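AT-less polyketide synthase (Streptomyces platensis subsp. rosaceus, PDB 4TKT) probably catalyses decarboxylative Claisen condensation as a ketosynthase domain of the polyketide synthase that assembles isomigrastatin. Local coordinates at residues Val124-Phe134 with Ala199-Leu209. Sequence-based numbering, arbitrary orientation.
Sequences VAEDAGDIGVF and ALQRGECGVAL
Ala-199, in the last turn of its helix, sets CB 3.8 Å from CZ of Phe-134, obliquely to the ring. A Schellman motif then ends the helix, with Gly-203 at positive phi as the C-prime residue. The carbonyl O of Gly-203 lies 3.7 Å from CB of Ala-128, and Glu-204 O accepts a weak hydrogen bond from Gly-129 N. Cys-205 directs SG over the backbone of Gly-132, where there is no side chain; chi1 of 50° places the sulfur between its own N and carbonyl carbon. CG1 of Val-124 packs on the Cys-205 to Gly-206 peptide, 3.5 Å from Gly-206 N. At Gly-206 the chain turns, and Asp-130 O is gripped by two consecutive amides: Val-207 N arrives almost straight (N-H...O 174°), Gly-206 N more bent at 3.0 Å. From here a regular parallel ladder runs. Val-207 O accepts Gly-132 N, and Val-207 CG2 lies alongside Ile-131, 3.7 Å from CG1; Ala-208 CB reaches CE1 of Phe-134 obliquely, at 4.1 Å; Leu-209 N donates to Gly-132 O and Leu-209 O accepts Phe-134 N. Strands 129-136 and 208-214 are thus neighbours in the thiolase-fold sheet, flanked by 179-182 and 252-260; helix 188-202 covers the Phe-134 face, helices 113-121 and 163-173 the other.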
ATOM      1  N   VAL A 124      11.213 -21.062  -8.106  1.00 46.07           N
ATOM      2  CA  VAL A 124      10.117 -22.022  -8.220  1.00 44.36           C
ATOM      3  C   VAL A 124      10.337 -23.011  -9.363  1.00 37.36           C
ATOM      4  O   VAL A 124      11.281 -22.878 -10.138  1.00 48.03           O
ATOM      5  CB  VAL A 124       8.769 -21.308  -8.427  1.00 41.13           C
ATOM      6  CG1 VAL A 124       8.426 -20.467  -7.210  1.00 34.75           C
ATOM      7  CG2 VAL A 124       8.810 -20.447  -9.681  1.00 39.17           C
ATOM      8  N   ALA A 125       9.451 -23.997  -9.463  1.00 42.17           N
ATOM      9  CA  ALA A 125       9.553 -25.032 -10.489  1.00 43.61           C
ATOM     10  C   ALA A 125       9.350 -24.464 -11.891  1.00 48.76           C
ATOM     11  O   ALA A 125       8.984 -23.300 -12.051  1.00 49.34           O
ATOM     12  CB  ALA A 125       8.549 -26.139 -10.220  1.00 39.06           C
ATOM     13  N   GLU A 126       9.579 -25.304 -12.897  1.00 50.09           N
ATOM     14  CA  GLU A 126       9.544 -24.878 -14.294  1.00 50.55           C
ATOM     15  C   GLU A 126       8.201 -24.274 -14.694  1.00 49.48           C
ATOM     16  O   GLU A 126       8.148 -23.160 -15.211  1.00 52.31           O
ATOM     17  CB  GLU A 126       9.871 -26.056 -15.216  1.00 53.30           C
ATOM     18  N   ASP A 127       7.122 -25.008 -14.448  1.00 44.10           N
ATOM     19  CA  ASP A 127       5.799 -24.575 -14.883  1.00 41.27           C
ATOM     20  C   ASP A 127       5.061 -23.769 -13.818  1.00 38.50           C
ATOM     21  O   ASP A 127       3.875 -23.478 -13.963  1.00 39.41           O
ATOM     22  CB  ASP A 127       4.960 -25.784 -15.298  1.00 43.95           C
ATOM     23  CG  ASP A 127       5.422 -26.387 -16.608  1.00 45.56           C
ATOM     24  OD1 ASP A 127       5.838 -25.616 -17.497  1.00 44.19           O
ATOM     25  OD2 ASP A 127       5.373 -27.626 -16.748  1.00 47.72           O
ATOM     26  N   ALA A 128       5.765 -23.408 -12.751  1.00 40.44           N
ATOM     27  CA  ALA A 128       5.198 -22.553 -11.717  1.00 33.80           C
ATOM     28  C   ALA A 128       5.255 -21.096 -12.153  1.00 35.83           C
ATOM     29  O   ALA A 128       6.141 -20.703 -12.912  1.00 38.13           O
ATOM     30  CB  ALA A 128       5.932 -22.744 -10.405  1.00 37.55           C
ATOM     31  N   GLY A 129       4.311 -20.294 -11.670  1.00 31.58           N
ATOM     32  CA  GLY A 129       4.252 -18.891 -12.035  1.00 30.53           C
ATOM     33  C   GLY A 129       5.383 -18.097 -11.415  1.00 33.41           C
ATOM     34  O   GLY A 129       6.006 -18.543 -10.453  1.00 35.81           O
ATOM     35  N   ASP A 130       5.658 -16.921 -11.967  1.00 33.73           N
ATOM     36  CA  ASP A 130       6.694 -16.057 -11.418  1.00 31.28           C
ATOM     37  C   ASP A 130       6.103 -15.072 -10.407  1.00 34.01           C
ATOM     38  O   ASP A 130       6.410 -15.135  -9.216  1.00 39.49           O
ATOM     39  CB  ASP A 130       7.433 -15.313 -12.542  1.00 29.94           C
ATOM     40  CG  ASP A 130       6.495 -14.771 -13.612  1.00 35.95           C
ATOM     41  OD1 ASP A 130       5.351 -14.396 -13.279  1.00 39.34           O
ATOM     42  OD2 ASP A 130       6.906 -14.714 -14.790  1.00 36.31           O
ATOM     43  N   ILE A 131       5.243 -14.177 -10.887  1.00 29.65           N
ATOM     44  CA  ILE A 131       4.620 -13.157 -10.050  1.00 27.66           C
ATOM     45  C   ILE A 131       3.127 -13.413  -9.868  1.00 34.36           C
ATOM     46  O   ILE A 131       2.391 -13.537 -10.845  1.00 35.85           O
ATOM     47  CB  ILE A 131       4.794 -11.748 -10.653  1.00 27.16           C
ATOM     48  CG1 ILE A 131       6.255 -11.480 -11.009  1.00 35.05           C
ATOM     49  CG2 ILE A 131       4.260 -10.690  -9.704  1.00 26.69           C
ATOM     50  CD1 ILE A 131       6.463 -10.156 -11.701  1.00 27.52           C
ATOM     51  N   GLY A 132       2.683 -13.479  -8.617  1.00 31.79           N
ATOM     52  CA  GLY A 132       1.268 -13.636  -8.326  1.00 26.77           C
ATOM     53  C   GLY A 132       0.626 -12.324  -7.917  1.00 26.09           C
ATOM     54  O   GLY A 132       1.274 -11.468  -7.318  1.00 26.17           O
ATOM     55  N   VAL A 133      -0.651 -12.158  -8.242  1.00 25.56           N
ATOM     56  CA  VAL A 133      -1.363 -10.929  -7.905  1.00 25.00           C
ATOM     57  C   VAL A 133      -2.650 -11.241  -7.150  1.00 24.97           C
ATOM     58  O   VAL A 133      -3.547 -11.901  -7.673  1.00 24.93           O
ATOM     59  CB  VAL A 133      -1.692 -10.098  -9.163  1.00 24.45           C
ATOM     60  CG1 VAL A 133      -2.330  -8.777  -8.773  1.00 24.02           C
ATOM     61  CG2 VAL A 133      -0.429  -9.850  -9.976  1.00 29.45           C
ATOM     62  N   PHE A 134      -2.726 -10.765  -5.913  1.00 25.67           N
ATOM     63  CA  PHE A 134      -3.864 -11.035  -5.047  1.00 25.34           C
ATOM     64  C   PHE A 134      -4.458  -9.728  -4.560  1.00 25.01           C
ATOM     65  O   PHE A 134      -3.873  -9.044  -3.722  1.00 32.91           O
ATOM     66  CB  PHE A 134      -3.445 -11.905  -3.863  1.00 26.27           C
ATOM     67  CG  PHE A 134      -2.878 -13.232  -4.263  1.00 33.42           C
ATOM     68  CD1 PHE A 134      -1.543 -13.356  -4.602  1.00 27.01           C
ATOM     69  CD2 PHE A 134      -3.684 -14.357  -4.312  1.00 32.13           C
ATOM     70  CE1 PHE A 134      -1.021 -14.575  -4.978  1.00 35.51           C
ATOM     71  CE2 PHE A 134      -3.168 -15.579  -4.687  1.00 27.74           C
ATOM     72  CZ  PHE A 134      -1.834 -15.688  -5.020  1.00 36.37           C
ATOM     73  N   ALA A 199       0.259 -19.241  -1.242  1.00 31.01           N
ATOM     74  CA  ALA A 199       0.750 -19.546  -2.580  1.00 31.11           C
ATOM     75  C   ALA A 199       2.277 -19.571  -2.615  1.00 36.46           C
ATOM     76  O   ALA A 199       2.879 -20.435  -3.253  1.00 40.20           O
ATOM     77  CB  ALA A 199       0.210 -18.541  -3.585  1.00 26.14           C
ATOM     78  N   LEU A 200       2.896 -18.618  -1.926  1.00 33.88           N
ATOM     79  CA  LEU A 200       4.352 -18.552  -1.843  1.00 29.83           C
ATOM     80  C   LEU A 200       4.914 -19.748  -1.084  1.00 33.58           C
ATOM     81  O   LEU A 200       5.897 -20.352  -1.507  1.00 43.16           O
ATOM     82  CB  LEU A 200       4.795 -17.251  -1.173  1.00 29.20           C
ATOM     83  CG  LEU A 200       4.531 -15.963  -1.951  1.00 28.43           C
ATOM     84  CD1 LEU A 200       4.856 -14.752  -1.097  1.00 29.90           C
ATOM     85  CD2 LEU A 200       5.343 -15.946  -3.237  1.00 27.84           C
ATOM     86  N   GLN A 201       4.283 -20.078   0.038  1.00 33.83           N
ATOM     87  CA  GLN A 201       4.690 -21.217   0.855  1.00 36.88           C
ATOM     88  C   GLN A 201       4.569 -22.524   0.077  1.00 40.51           C
ATOM     89  O   GLN A 201       5.371 -23.442   0.247  1.00 41.42           O
ATOM     90  CB  GLN A 201       3.846 -21.282   2.133  1.00 32.20           C
ATOM     91  CG  GLN A 201       4.231 -22.399   3.093  1.00 46.19           C
ATOM     92  CD  GLN A 201       3.221 -22.579   4.218  1.00 56.03           C
ATOM     93  OE1 GLN A 201       2.011 -22.562   3.990  1.00 59.77           O
ATOM     94  NE2 GLN A 201       3.718 -22.747   5.441  1.00 59.83           N
ATOM     95  N   ARG A 202       3.562 -22.590  -0.788  1.00 43.55           N
ATOM     96  CA  ARG A 202       3.261 -23.794  -1.553  1.00 42.94           C
ATOM     97  C   ARG A 202       4.109 -23.889  -2.820  1.00 38.98           C
ATOM     98  O   ARG A 202       4.224 -24.956  -3.424  1.00 34.10           O
ATOM     99  CB  ARG A 202       1.776 -23.819  -1.907  1.00 49.56           C
ATOM    100  CG  ARG A 202       1.239 -25.153  -2.379  1.00 57.84           C
ATOM    101  CD  ARG A 202      -0.252 -25.034  -2.627  1.00 66.76           C
ATOM    102  NE  ARG A 202      -0.828 -26.245  -3.198  1.00 76.35           N
ATOM    103  CZ  ARG A 202      -2.068 -26.321  -3.668  1.00 80.08           C
ATOM    104  NH1 ARG A 202      -2.855 -25.255  -3.637  1.00 74.73           N
ATOM    105  NH2 ARG A 202      -2.520 -27.460  -4.172  1.00 87.36           N
ATOM    106  N   GLY A 203       4.696 -22.766  -3.221  1.00 38.98           N
ATOM    107  CA  GLY A 203       5.553 -22.729  -4.392  1.00 37.19           C
ATOM    108  C   GLY A 203       4.806 -22.454  -5.684  1.00 39.75           C
ATOM    109  O   GLY A 203       5.310 -22.743  -6.768  1.00 38.62           O
ATOM    110  N   GLU A 204       3.605 -21.893  -5.571  1.00 37.05           N
ATOM    111  CA  GLU A 204       2.795 -21.577  -6.743  1.00 34.38           C
ATOM    112  C   GLU A 204       3.378 -20.399  -7.521  1.00 35.70           C
ATOM    113  O   GLU A 204       3.170 -20.277  -8.726  1.00 40.19           O
ATOM    114  CB  GLU A 204       1.352 -21.270  -6.337  1.00 34.94           C
ATOM    115  CG  GLU A 204       0.673 -22.385  -5.561  1.00 42.50           C
ATOM    116  CD  GLU A 204      -0.806 -22.123  -5.342  1.00 52.82           C
ATOM    117  OE1 GLU A 204      -1.453 -21.565  -6.254  1.00 48.67           O
ATOM    118  OE2 GLU A 204      -1.320 -22.474  -4.258  1.00 62.54           O
ATOM    119  N   CYS A 205       4.102 -19.532  -6.824  1.00 38.87           N
ATOM    120  CA  CYS A 205       4.812 -18.434  -7.469  1.00 37.43           C
ATOM    121  C   CYS A 205       6.003 -17.999  -6.620  1.00 39.78           C
ATOM    122  O   CYS A 205       6.073 -18.310  -5.431  1.00 39.34           O
ATOM    123  CB  CYS A 205       3.873 -17.252  -7.732  1.00 37.65           C
ATOM    124  SG  CYS A 205       2.899 -16.709  -6.311  1.00 39.92           S
ATOM    125  N   GLY A 206       6.944 -17.296  -7.242  1.00 45.56           N
ATOM    126  CA  GLY A 206       8.160 -16.877  -6.566  1.00 29.49           C
ATOM    127  C   GLY A 206       7.961 -15.619  -5.745  1.00 33.56           C
ATOM    128  O   GLY A 206       8.427 -15.524  -4.612  1.00 33.38           O
ATOM    129  N   VAL A 207       7.278 -14.641  -6.328  1.00 33.35           N
ATOM    130  CA  VAL A 207       6.917 -13.435  -5.601  1.00 27.14           C
ATOM    131  C   VAL A 207       5.422 -13.212  -5.733  1.00 33.06           C
ATOM    132  O   VAL A 207       4.777 -13.770  -6.621  1.00 35.54           O
ATOM    133  CB  VAL A 207       7.672 -12.190  -6.112  1.00 27.09           C
ATOM    134  CG1 VAL A 207       9.165 -12.457  -6.152  1.00 29.58           C
ATOM    135  CG2 VAL A 207       7.162 -11.780  -7.483  1.00 26.26           C
ATOM    136  N   ALA A 208       4.868 -12.392  -4.849  1.00 25.49           N
ATOM    137  CA  ALA A 208       3.442 -12.127  -4.888  1.00 27.02           C
ATOM    138  C   ALA A 208       3.131 -10.686  -4.528  1.00 23.91           C
ATOM    139  O   ALA A 208       3.607 -10.158  -3.523  1.00 27.45           O
ATOM    140  CB  ALA A 208       2.701 -13.072  -3.959  1.00 24.67           C
ATOM    141  N   LEU A 209       2.329 -10.056  -5.373  1.00 23.06           N
ATOM    142  CA  LEU A 209       1.787  -8.743  -5.082  1.00 22.49           C
ATOM    143  C   LEU A 209       0.445  -8.914  -4.376  1.00 26.84           C
ATOM    144  O   LEU A 209      -0.469  -9.537  -4.914  1.00 30.36           O
ATOM    145  CB  LEU A 209       1.628  -7.939  -6.369  1.00 22.57           C
ATOM    146  CG  LEU A 209       1.599  -6.423  -6.229  1.00 33.59           C
ATOM    147  CD1 LEU A 209       2.880  -5.945  -5.576  1.00 34.41           C
ATOM    148  CD2 LEU A 209       1.417  -5.787  -7.595  1.00 39.91           C
TER